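PDB 1XTP: Lmaj004091aaa from Leishmania major, which probably transfers methyl groups from S-adenosyl-L-methionine to the N-terminal amine of proteins that begin with an X-Pro-Lys sequence. Local coordinates for residues A[62-65]-A[66-70]; A[145-149]-A[150-154]. All coordinates share one frame; numbering follows the deposited sequence.

Contact 1: residues A[62-65]-A[66-70]; sequences ATVS and GVLGG. With SAI (S-adenosyl-L-homoselenocysteine), chain B.
The carbonyl oxygen of Val64 is flanked at its outer end by two side chains of 66-70 on opposite sides of the carbonyl plane: Leu68 CG at 3.3 Å from Val64 O and Val67 CG2 at 3.4 Å. The same oxygen accepts Leu68 N, which stands 22° from the carbonyl plane. Alongside, Val64 CG1 packs on Leu68 CD1 at 3.7 Å, the two side chains running next to each other. Both ends of this short helix are finished by local bonds. Thr63 is the N-cap: with OG1 turned between its own N and carbonyl carbon (chi1 75°), the hydroxyl faces into the first turn and accepts Gly66 N at 3.0 Å. Val67 N bonds to Thr63 O, the ordinary helical bond of that turn. At the far end Ser65 O receives Gly70 N at 2.7 Å in a nearly straight bond (171°), while Gly69 has left-handed backbone angles; this six-to-one closure resembles that of a Schellman motif. Ser65 OG is hydrogen-bonded to Asp72 OD1. The bound cofactor analogue meets Val67, whose O lies 3.6 Å from SAI SE and whose CB lies 3.9 Å from SAI SE. Chemically, then, the selenium is met by an apolar side chain and a carbonyl oxygen, a setting that might also ease the positive charge on the sulfonium of S-adenosyl-L-methionine.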
loop_
_atom_site.group_PDB
_atom_site.type_symbol
_atom_site.label_atom_id
_atom_site.label_comp_id
_atom_site.label_asym_id
_atom_site.label_seq_id
_atom_site.Cartn_x
_atom_site.Cartn_y
_atom_site.Cartn_z
ATOM N N ALA A 62 15.474 -10.588 -2.165
ATOM C CA ALA A 62 15.217 -9.787 -0.980
ATOM C C ALA A 62 16.277 -8.687 -0.971
ATOM O O ALA A 62 17.154 -8.668 -0.128
ATOM C CB ALA A 62 15.278 -10.661 0.311
ATOM N N THR A 63 16.171 -7.771 -1.927
ATOM C CA THR A 63 17.109 -6.662 -2.062
ATOM C C THR A 63 16.312 -5.410 -2.365
ATOM O O THR A 63 15.160 -5.490 -2.782
ATOM C CB THR A 63 18.092 -6.894 -3.224
ATOM O OG1 THR A 63 17.419 -6.679 -4.459
ATOM C CG2 THR A 63 18.620 -8.298 -3.216
ATOM N N VAL A 64 16.929 -4.248 -2.184
ATOM C CA VAL A 64 16.256 -2.987 -2.484
ATOM C C VAL A 64 15.824 -2.966 -3.956
ATOM O O VAL A 64 14.745 -2.478 -4.294
ATOM C CB VAL A 64 17.156 -1.768 -2.148
ATOM C CG1 VAL A 64 16.553 -0.469 -2.669
ATOM C CG2 VAL A 64 17.330 -1.674 -0.656
ATOM N N SER A 65 16.670 -3.511 -4.828
ATOM C CA SER A 65 16.362 -3.556 -6.251
ATOM C C SER A 65 15.102 -4.396 -6.472
ATOM O O SER A 65 14.227 -4.034 -7.270
ATOM C CB SER A 65 17.527 -4.138 -7.029
ATOM O OG SER A 65 17.258 -4.012 -8.407
ATOM N N GLY A 66 15.008 -5.494 -5.727
ATOM C CA GLY A 66 13.836 -6.360 -5.740
ATOM C C GLY A 66 12.538 -5.688 -5.313
ATOM O O GLY A 66 11.513 -5.865 -5.946
ATOM N N VAL A 67 12.562 -4.919 -4.231
ATOM C CA VAL A 67 11.330 -4.291 -3.772
ATOM C C VAL A 67 10.980 -3.080 -4.634
ATOM O O VAL A 67 9.822 -2.694 -4.692
ATOM C CB VAL A 67 11.325 -3.937 -2.241
ATOM C CG1 VAL A 67 11.515 -5.189 -1.426
ATOM C CG2 VAL A 67 12.360 -2.892 -1.881
ATOM N N LEU A 68 11.978 -2.506 -5.307
ATOM C CA LEU A 68 11.773 -1.308 -6.100
ATOM C C LEU A 68 11.669 -1.622 -7.583
ATOM O O LEU A 68 11.789 -0.727 -8.429
ATOM C CB LEU A 68 12.879 -0.283 -5.827
ATOM C CG LEU A 68 12.950 0.329 -4.425
ATOM C CD1 LEU A 68 13.927 1.477 -4.417
ATOM C CD2 LEU A 68 11.584 0.796 -3.936
ATOM N N GLY A 69 11.450 -2.898 -7.893
ATOM C CA GLY A 69 11.240 -3.349 -9.259
ATOM C C GLY A 69 12.371 -2.977 -10.193
ATOM O O GLY A 69 12.137 -2.639 -11.339
ATOM N N GLY A 70 13.604 -3.073 -9.714
ATOM C CA GLY A 70 14.756 -2.645 -10.486
ATOM C C GLY A 70 14.911 -1.133 -10.618
ATOM O O GLY A 70 15.746 -0.676 -11.392
HETATM N N SAI B . 6.559 -1.480 1.213
HETATM C CA SAI B . 7.960 -1.897 0.916
HETATM C CB SAI B . 7.964 -3.053 -0.062
HETATM C CG SAI B . 7.353 -2.784 -1.429
HETATM SE SE SAI B . 7.464 -4.416 -2.527
HETATM C C SAI B . 8.791 -0.792 0.284
HETATM O O SAI B . 8.247 0.183 -0.233
HETATM O OXT SAI B . 10.019 -0.871 0.248
HETATM C "C5'" SAI B . 5.643 -5.078 -2.145
HETATM C "C4'" SAI B . 5.575 -5.976 -0.906
HETATM O "O4'" SAI B . 4.234 -6.294 -0.676
HETATM C "C3'" SAI B . 6.297 -7.309 -1.037
HETATM O "O3'" SAI B . 7.163 -7.509 0.049
HETATM C "C2'" SAI B . 5.226 -8.373 -1.025
HETATM O "O2'" SAI B . 5.650 -9.579 -0.405
HETATM C "C1'" SAI B . 4.178 -7.637 -0.228
HETATM N N9 SAI B . 2.822 -8.140 -0.386
HETATM C C8 SAI B . 2.279 -8.742 -1.499
HETATM N N7 SAI B . 1.011 -9.040 -1.228
HETATM C C5 SAI B . 0.729 -8.623 0.043
HETATM C C6 SAI B . -0.428 -8.672 0.817
HETATM N N6 SAI B . -1.535 -9.224 0.318
HETATM N N1 SAI B . -0.411 -8.160 2.104
HETATM C C2 SAI B . 0.748 -7.609 2.636
HETATM N N3 SAI B . 1.887 -7.553 1.851
HETATM C C4 SAI B . 1.866 -8.046 0.582
#

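Contact 2: residues A[145-149]-A[150-154]; sequences ILASM and ETATL. With SAI (S-adenosyl-L-homoselenocysteine), chain B.
Glu150 doubles back over Ser148, its carboxylate lying obliquely against Ser148 CB, which stands over one face, 3.3 Å from both Glu150 OE1 and OE2. The fold-back comes from two bends, CG set between the backbone N and carbonyl carbon (chi1 77°) and a second turn at chi2 (-81°). It presents OE1 to the adenine, where SAI N6 donates to Glu150 OE1 at 3.0 Å. The neighbouring ring nitrogen is read by the main chain: Met149 N gives a nearly straight bond (171°) to SAI N1, also 3.0 Å. Selenomethionine 149 adds a third element, its bent chain carrying CE over one face of the adenine, 3.4 Å from SAI N1. The other carboxylate oxygen is held by Tyr43 OH and by a water that also bonds Ser148 OG, so both oxygens are fixed and the rotation of the group is restrained. Behind the carboxylate, a 3-10 turn shapes the backbone. Thr151 N bonds to Ser148 O and Ala152 N to Met149 O, each at 3.2 Å, with the donors well above the carbonyl planes. A further water links Met149 O to Ala152 O. A backbone N-H for N1 and an acidic side chain for N6, in the loop after the third strand of the central sheet, form the adenine-recognition site characteristic of Rossmann-like class I methyltransferases.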
loop_
_atom_site.group_PDB
_atom_site.type_symbol
_atom_site.label_atom_id
_atom_site.label_comp_id
_atom_site.label_asym_id
_atom_site.label_seq_id
_atom_site.Cartn_x
_atom_site.Cartn_y
_atom_site.Cartn_z
ATOM N N ILE A 145 5.768 -9.504 11.822
ATOM C CA ILE A 145 4.523 -10.224 11.634
ATOM C C ILE A 145 4.470 -10.853 10.239
ATOM O O ILE A 145 4.433 -10.159 9.239
ATOM C CB ILE A 145 3.298 -9.309 11.874
ATOM C CG1 ILE A 145 3.434 -8.566 13.207
ATOM C CG2 ILE A 145 1.999 -10.120 11.904
ATOM C CD1 ILE A 145 2.636 -7.328 13.274
ATOM N N LEU A 146 4.470 -12.184 10.199
ATOM C CA LEU A 146 4.397 -12.917 8.952
ATOM C C LEU A 146 2.925 -13.102 8.620
ATOM O O LEU A 146 2.293 -14.071 9.040
ATOM C CB LEU A 146 5.109 -14.268 9.065
ATOM C CG LEU A 146 5.219 -15.076 7.774
ATOM C CD1 LEU A 146 6.246 -14.471 6.829
ATOM C CD2 LEU A 146 5.573 -16.516 8.074
ATOM N N ALA A 147 2.381 -12.155 7.865
ATOM C CA ALA A 147 0.994 -12.217 7.469
ATOM C C ALA A 147 0.754 -11.302 6.285
ATOM O O ALA A 147 1.522 -10.366 6.053
ATOM C CB ALA A 147 0.097 -11.828 8.646
ATOM N N SER A 148 -0.299 -11.588 5.520
ATOM C CA SER A 148 -0.822 -10.630 4.554
ATOM C C SER A 148 -1.703 -9.628 5.281
ATOM O O SER A 148 -2.195 -9.899 6.380
ATOM C CB SER A 148 -1.614 -11.354 3.479
ATOM O OG SER A 148 -0.833 -12.353 2.838
HETATM N N MSE A 149 -1.902 -8.467 4.667
HETATM C CA MSE A 149 -2.702 -7.407 5.246
HETATM C C MSE A 149 -4.113 -7.897 5.492
HETATM O O MSE A 149 -4.688 -7.636 6.558
HETATM C CB MSE A 149 -2.748 -6.172 4.332
HETATM C CG MSE A 149 -1.486 -5.304 4.341
HETATM SE SE MSE A 149 -1.573 -3.865 3.010
HETATM C CE MSE A 149 -1.347 -4.945 1.343
ATOM N N GLU A 150 -4.648 -8.626 4.516
ATOM C CA GLU A 150 -6.044 -9.043 4.538
ATOM C C GLU A 150 -6.346 -10.183 5.528
ATOM O O GLU A 150 -7.517 -10.526 5.746
ATOM C CB GLU A 150 -6.541 -9.392 3.117
ATOM C CG GLU A 150 -6.104 -10.763 2.529
ATOM C CD GLU A 150 -4.689 -10.764 1.948
ATOM O OE1 GLU A 150 -4.036 -9.699 1.934
ATOM O OE2 GLU A 150 -4.219 -11.844 1.519
ATOM N N THR A 151 -5.298 -10.744 6.128
ATOM C CA THR A 151 -5.429 -11.773 7.174
ATOM C C THR A 151 -4.888 -11.348 8.544
ATOM O O THR A 151 -4.901 -12.131 9.488
ATOM C CB THR A 151 -4.662 -13.031 6.757
ATOM O OG1 THR A 151 -3.269 -12.718 6.637
ATOM C CG2 THR A 151 -5.203 -13.546 5.428
ATOM N N ALA A 152 -4.409 -10.113 8.643
ATOM C CA ALA A 152 -3.772 -9.623 9.857
ATOM C C ALA A 152 -4.791 -9.071 10.833
ATOM O O ALA A 152 -5.756 -8.422 10.429
ATOM C CB ALA A 152 -2.774 -8.550 9.508
ATOM N N THR A 153 -4.572 -9.324 12.119
ATOM C CA THR A 153 -5.365 -8.701 13.183
ATOM C C THR A 153 -4.489 -7.711 13.929
ATOM O O THR A 153 -3.433 -8.074 14.462
ATOM C CB THR A 153 -5.913 -9.749 14.128
ATOM O OG1 THR A 153 -6.883 -10.521 13.427
ATOM C CG2 THR A 153 -6.589 -9.122 15.341
ATOM N N LEU A 154 -4.914 -6.454 13.942
ATOM C CA LEU A 154 -4.168 -5.392 14.602
ATOM C C LEU A 154 -4.921 -4.913 15.843
ATOM O O LEU A 154 -6.139 -4.743 15.815
ATOM C CB LEU A 154 -3.966 -4.241 13.653
ATOM C CG LEU A 154 -3.281 -4.564 12.331
ATOM C CD1 LEU A 154 -3.456 -3.342 11.435
ATOM C CD2 LEU A 154 -1.805 -4.897 12.507
HETATM N N SAI B . 6.559 -1.480 1.213
HETATM C CA SAI B . 7.960 -1.897 0.916
HETATM C CB SAI B . 7.964 -3.053 -0.062
HETATM C CG SAI B . 7.353 -2.784 -1.429
HETATM SE SE SAI B . 7.464 -4.416 -2.527
HETATM C C SAI B . 8.791 -0.792 0.284
HETATM O O SAI B . 8.247 0.183 -0.233
HETATM O OXT SAI B . 10.019 -0.871 0.248
HETATM C "C5'" SAI B . 5.643 -5.078 -2.145
HETATM C "C4'" SAI B . 5.575 -5.976 -0.906
HETATM O "O4'" SAI B . 4.234 -6.294 -0.676
HETATM C "C3'" SAI B . 6.297 -7.309 -1.037
HETATM O "O3'" SAI B . 7.163 -7.509 0.049
HETATM C "C2'" SAI B . 5.226 -8.373 -1.025
HETATM O "O2'" SAI B . 5.650 -9.579 -0.405
HETATM C "C1'" SAI B . 4.178 -7.637 -0.228
HETATM N N9 SAI B . 2.822 -8.140 -0.386
HETATM C C8 SAI B . 2.279 -8.742 -1.499
HETATM N N7 SAI B . 1.011 -9.040 -1.228
HETATM C C5 SAI B . 0.729 -8.623 0.043
HETATM C C6 SAI B . -0.428 -8.672 0.817
HETATM N N6 SAI B . -1.535 -9.224 0.318
HETATM N N1 SAI B . -0.411 -8.160 2.104
HETATM C C2 SAI B . 0.748 -7.609 2.636
HETATM N N3 SAI B . 1.887 -7.553 1.851
HETATM C C4 SAI B . 1.866 -8.046 0.582
HETATM O O HOH W 1 -1.802 -12.198 0.304
HETATM O O HOH W 2 -1.952 -14.216 5.146
HETATM O O HOH W 3 -6.864 -7.721 8.105
#

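In the fold
From the N terminus, contact 1 comes first, at helix 64-67, and is complete long before contact 2 begins where edge strand 141-146 runs out into the loop before strand 159-165. The two are in series, neither nested nor crossed, each a local turn that closes no long loop. The centres of contacts 1 and 2 lie about 22 Å apart and their nearest atoms about 12 Å; the bound SAI spans that gap, with 62-70 at its selenium and 145-154 at its adenine. Gly101 after strand 96-100, Glu123 ending strand 118-123 and Arg106 starting helix 106-115 also bond SAI, which thus joins both turns to the sheet, whose strand order 3-2-1-4-5-7-6 marks a class I methyltransferase.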